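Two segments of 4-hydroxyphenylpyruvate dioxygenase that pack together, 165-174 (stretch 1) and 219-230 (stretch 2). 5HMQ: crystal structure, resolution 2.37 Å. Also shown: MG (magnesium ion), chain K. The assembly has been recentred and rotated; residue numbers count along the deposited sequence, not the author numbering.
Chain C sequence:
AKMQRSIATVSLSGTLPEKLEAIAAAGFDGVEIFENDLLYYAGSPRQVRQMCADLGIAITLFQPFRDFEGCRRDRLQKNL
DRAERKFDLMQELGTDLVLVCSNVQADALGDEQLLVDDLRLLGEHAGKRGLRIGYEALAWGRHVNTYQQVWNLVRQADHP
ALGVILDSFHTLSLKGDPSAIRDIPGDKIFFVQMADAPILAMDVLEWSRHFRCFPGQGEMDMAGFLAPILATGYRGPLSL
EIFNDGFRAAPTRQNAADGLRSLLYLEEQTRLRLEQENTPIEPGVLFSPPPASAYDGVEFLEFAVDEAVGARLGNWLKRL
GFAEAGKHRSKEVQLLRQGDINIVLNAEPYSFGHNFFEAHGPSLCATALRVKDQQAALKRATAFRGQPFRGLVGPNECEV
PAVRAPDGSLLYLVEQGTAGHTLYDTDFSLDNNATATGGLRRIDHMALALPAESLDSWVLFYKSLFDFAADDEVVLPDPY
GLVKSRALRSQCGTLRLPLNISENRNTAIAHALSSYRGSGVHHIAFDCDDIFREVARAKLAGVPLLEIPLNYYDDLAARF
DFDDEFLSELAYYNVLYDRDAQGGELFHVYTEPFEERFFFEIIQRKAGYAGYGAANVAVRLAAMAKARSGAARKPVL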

# COMPACT_ATOMS: atom_id res chain seq x y z
N ILE C 165 -4.58 24.23 -22.39
CA ILE C 165 -4.76 23.37 -21.22
C ILE C 165 -3.59 23.61 -20.28
O ILE C 165 -2.43 23.57 -20.71
CB ILE C 165 -4.87 21.89 -21.61
CG1 ILE C 165 -6.22 21.61 -22.28
CG2 ILE C 165 -4.68 21.00 -20.38
CD1 ILE C 165 -6.54 20.14 -22.45
N LEU C 166 -3.89 23.87 -19.01
CA LEU C 166 -2.89 24.19 -18.01
C LEU C 166 -2.73 23.02 -17.04
O LEU C 166 -3.73 22.44 -16.59
CB LEU C 166 -3.25 25.46 -17.24
CG LEU C 166 -3.36 26.75 -18.06
CD1 LEU C 166 -3.92 27.88 -17.21
CD2 LEU C 166 -2.00 27.13 -18.63
N ASP C 167 -1.48 22.71 -16.70
CA ASP C 167 -1.13 21.61 -15.82
C ASP C 167 -0.17 22.15 -14.77
O ASP C 167 0.94 22.56 -15.10
CB ASP C 167 -0.50 20.45 -16.61
CG ASP C 167 -0.16 19.25 -15.74
OD1 ASP C 167 0.46 19.41 -14.67
OD2 ASP C 167 -0.52 18.12 -16.14
N SER C 168 -0.60 22.14 -13.50
CA SER C 168 0.17 22.79 -12.45
C SER C 168 1.56 22.17 -12.30
O SER C 168 2.52 22.89 -11.99
CB SER C 168 -0.58 22.74 -11.12
OG SER C 168 -0.77 21.40 -10.69
N PHE C 169 1.70 20.86 -12.52
CA PHE C 169 3.02 20.26 -12.36
C PHE C 169 3.96 20.72 -13.46
O PHE C 169 5.11 21.10 -13.19
CB PHE C 169 2.93 18.73 -12.36
CG PHE C 169 4.27 18.07 -12.18
CD1 PHE C 169 5.11 17.85 -13.27
CD2 PHE C 169 4.72 17.70 -10.92
CE1 PHE C 169 6.35 17.28 -13.10
CE2 PHE C 169 5.96 17.12 -10.75
CZ PHE C 169 6.77 16.90 -11.84
N HIS C 170 3.51 20.69 -14.72
CA HIS C 170 4.39 21.05 -15.83
C HIS C 170 4.88 22.49 -15.71
O HIS C 170 5.99 22.80 -16.14
CB HIS C 170 3.67 20.84 -17.16
CG HIS C 170 3.45 19.40 -17.51
ND1 HIS C 170 4.48 18.49 -17.60
CD2 HIS C 170 2.32 18.72 -17.80
CE1 HIS C 170 3.99 17.31 -17.92
NE2 HIS C 170 2.68 17.42 -18.06
N THR C 171 4.07 23.37 -15.12
CA THR C 171 4.48 24.75 -14.94
C THR C 171 5.39 24.91 -13.72
O THR C 171 6.46 25.53 -13.80
CB THR C 171 3.25 25.66 -14.82
OG1 THR C 171 2.53 25.64 -16.06
CG2 THR C 171 3.67 27.09 -14.49
N LEU C 172 4.97 24.38 -12.57
CA LEU C 172 5.70 24.61 -11.33
C LEU C 172 6.95 23.75 -11.19
O LEU C 172 7.86 24.12 -10.44
CB LEU C 172 4.78 24.40 -10.13
CG LEU C 172 3.60 25.37 -10.02
CD1 LEU C 172 2.83 25.15 -8.73
CD2 LEU C 172 4.08 26.81 -10.13
N SER C 173 7.03 22.61 -11.89
CA SER C 173 8.24 21.79 -11.82
C SER C 173 9.42 22.50 -12.47
O SER C 173 10.57 22.27 -12.08
CB SER C 173 8.01 20.44 -12.49
OG SER C 173 7.75 20.59 -13.88
N LEU C 174 9.16 23.35 -13.46
CA LEU C 174 10.18 24.19 -14.07
C LEU C 174 10.32 25.53 -13.37
O LEU C 174 11.00 26.42 -13.90
CB LEU C 174 9.86 24.40 -15.55
CG LEU C 174 9.69 23.14 -16.39
CD1 LEU C 174 9.02 23.47 -17.71
CD2 LEU C 174 11.04 22.50 -16.64
N GLU C 219 4.58 19.98 -2.00
CA GLU C 219 5.05 21.28 -1.53
C GLU C 219 5.00 22.35 -2.61
O GLU C 219 5.67 23.38 -2.49
CB GLU C 219 6.46 21.16 -0.94
CG GLU C 219 7.34 20.14 -1.62
CD GLU C 219 8.48 19.67 -0.74
OE1 GLU C 219 8.54 20.09 0.44
OE2 GLU C 219 9.32 18.88 -1.22
N MSE C 220 4.22 22.13 -3.66
CA MSE C 220 4.02 23.15 -4.69
C MSE C 220 2.90 24.10 -4.28
O MSE C 220 2.02 23.74 -3.50
CB MSE C 220 3.71 22.51 -6.04
CG MSE C 220 4.91 21.83 -6.68
SE MSE C 220 4.44 20.86 -8.31
CE MSE C 220 6.25 20.53 -8.98
N ASP C 221 2.94 25.32 -4.82
CA ASP C 221 1.98 26.36 -4.46
C ASP C 221 0.79 26.25 -5.41
O ASP C 221 0.71 26.92 -6.44
CB ASP C 221 2.64 27.73 -4.53
CG ASP C 221 1.72 28.85 -4.06
OD1 ASP C 221 0.70 28.55 -3.41
OD2 ASP C 221 2.03 30.02 -4.35
N MSE C 222 -0.16 25.40 -5.04
CA MSE C 222 -1.35 25.14 -5.84
C MSE C 222 -2.24 26.37 -5.97
O MSE C 222 -2.69 26.73 -7.06
CB MSE C 222 -2.16 24.00 -5.23
CG MSE C 222 -1.36 22.72 -5.08
SE MSE C 222 -1.42 21.62 -6.68
CE MSE C 222 0.27 21.97 -7.48
N ALA C 223 -2.50 27.02 -4.83
CA ALA C 223 -3.36 28.20 -4.83
C ALA C 223 -2.75 29.32 -5.65
O ALA C 223 -3.46 30.07 -6.32
CB ALA C 223 -3.62 28.66 -3.39
N GLY C 224 -1.42 29.45 -5.61
CA GLY C 224 -0.75 30.45 -6.43
C GLY C 224 -0.79 30.16 -7.91
O GLY C 224 -0.51 31.05 -8.72
N PHE C 225 -1.14 28.93 -8.29
CA PHE C 225 -1.31 28.56 -9.69
C PHE C 225 -2.75 28.75 -10.15
O PHE C 225 -2.99 29.22 -11.27
CB PHE C 225 -0.86 27.11 -9.90
CG PHE C 225 -0.91 26.67 -11.34
CD1 PHE C 225 0.14 26.95 -12.20
CD2 PHE C 225 -1.99 25.95 -11.82
CE1 PHE C 225 0.10 26.54 -13.52
CE2 PHE C 225 -2.03 25.53 -13.14
CZ PHE C 225 -0.98 25.83 -13.99
N LEU C 226 -3.71 28.40 -9.29
CA LEU C 226 -5.11 28.55 -9.65
C LEU C 226 -5.57 30.00 -9.59
O LEU C 226 -6.48 30.39 -10.34
CB LEU C 226 -5.98 27.68 -8.72
CG LEU C 226 -7.47 27.60 -9.06
CD1 LEU C 226 -7.67 27.13 -10.49
CD2 LEU C 226 -8.19 26.67 -8.08
N ALA C 227 -4.96 30.81 -8.72
CA ALA C 227 -5.39 32.20 -8.57
C ALA C 227 -5.29 32.98 -9.88
O ALA C 227 -6.29 33.63 -10.25
CB ALA C 227 -4.59 32.87 -7.45
N PRO C 228 -4.18 32.98 -10.62
CA PRO C 228 -4.18 33.69 -11.91
C PRO C 228 -5.16 33.12 -12.91
O PRO C 228 -5.68 33.86 -13.76
CB PRO C 228 -2.73 33.55 -12.39
CG PRO C 228 -1.94 33.21 -11.18
CD PRO C 228 -2.85 32.40 -10.33
N ILE C 229 -5.44 31.81 -12.84
CA ILE C 229 -6.40 31.20 -13.75
C ILE C 229 -7.79 31.80 -13.54
O ILE C 229 -8.46 32.20 -14.50
CB ILE C 229 -6.42 29.67 -13.56
CG1 ILE C 229 -5.07 29.07 -13.95
CG2 ILE C 229 -7.54 29.05 -14.37
CD1 ILE C 229 -4.94 27.60 -13.62
N LEU C 230 -8.23 31.88 -12.29
CA LEU C 230 -9.56 32.41 -12.01
C LEU C 230 -9.67 33.90 -12.28
O LEU C 230 -10.77 34.40 -12.53
CB LEU C 230 -9.97 32.10 -10.57
CG LEU C 230 -10.04 30.62 -10.18
CD1 LEU C 230 -10.31 30.45 -8.70
CD2 LEU C 230 -11.11 29.91 -11.00
MG MG K . -1.24 16.99 -17.76
O HOH W 1 0.44 16.03 -18.14
O HOH W 2 -2.09 15.86 -19.22

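The most unusual feature of this contact is that an aromatic ring packs against backbone as well as side chains: the ring of Phe225 lies over the point where strand 165-167 turns into a helix. The CA of Ser168 sits 3.6 Å from the centroid of the Phe225 ring, almost along the ring normal, so a polarised backbone C-H meets the pi face, and Asp167 C is 3.8 Å from Phe225 CZ. Ser168 CB, over the same face, is 3.6 Å from Phe225 CD2; the buried serine OG is hydrogen-bonded elsewhere in the structure. Around the ring, Thr171 CB approaches Phe225 CE1 at 3.5 Å and Leu166 CB approaches Phe225 CZ at 4.0 Å. With a chi1 near 180°, Phe225 reaches out from its helix into this pocket.

No hydrogen bond crosses between the stretches; apolar packing joins them, burying 522 Å² in all. At one end, Leu166 CD1 meets Ile229 CG1 at 3.7 Å, branched apolar ends that need no polar partner. At the other, Leu172 points toward stretch 2, placing CD1 among Met220, Met222 and Phe225, 3.9 Å from Met220 CB. Met220, a selenomethionine, extends its long, flexible side chain until its CE is 3.8 Å from Phe169 CD2, with SE 5.1 Å from that ring's centroid in an oblique approach. Met222, also selenomethionine, brings CE to 3.4 Å from Ser168 OG.

Polar groups secure each stretch internally. Asp167 points away from the contact: its OD1 caps the helix through weak bonds from Phe169 N (2.9 Å) and His170 N (3.3 Å), while its OD2 binds the magnesium ion MG at 2.1 Å. Asp221 caps the second helix, its OD1 accepting from Gly224 N at 3.2 Å. Glycine suits that position, since a CB there would clash with Asp221 OD2.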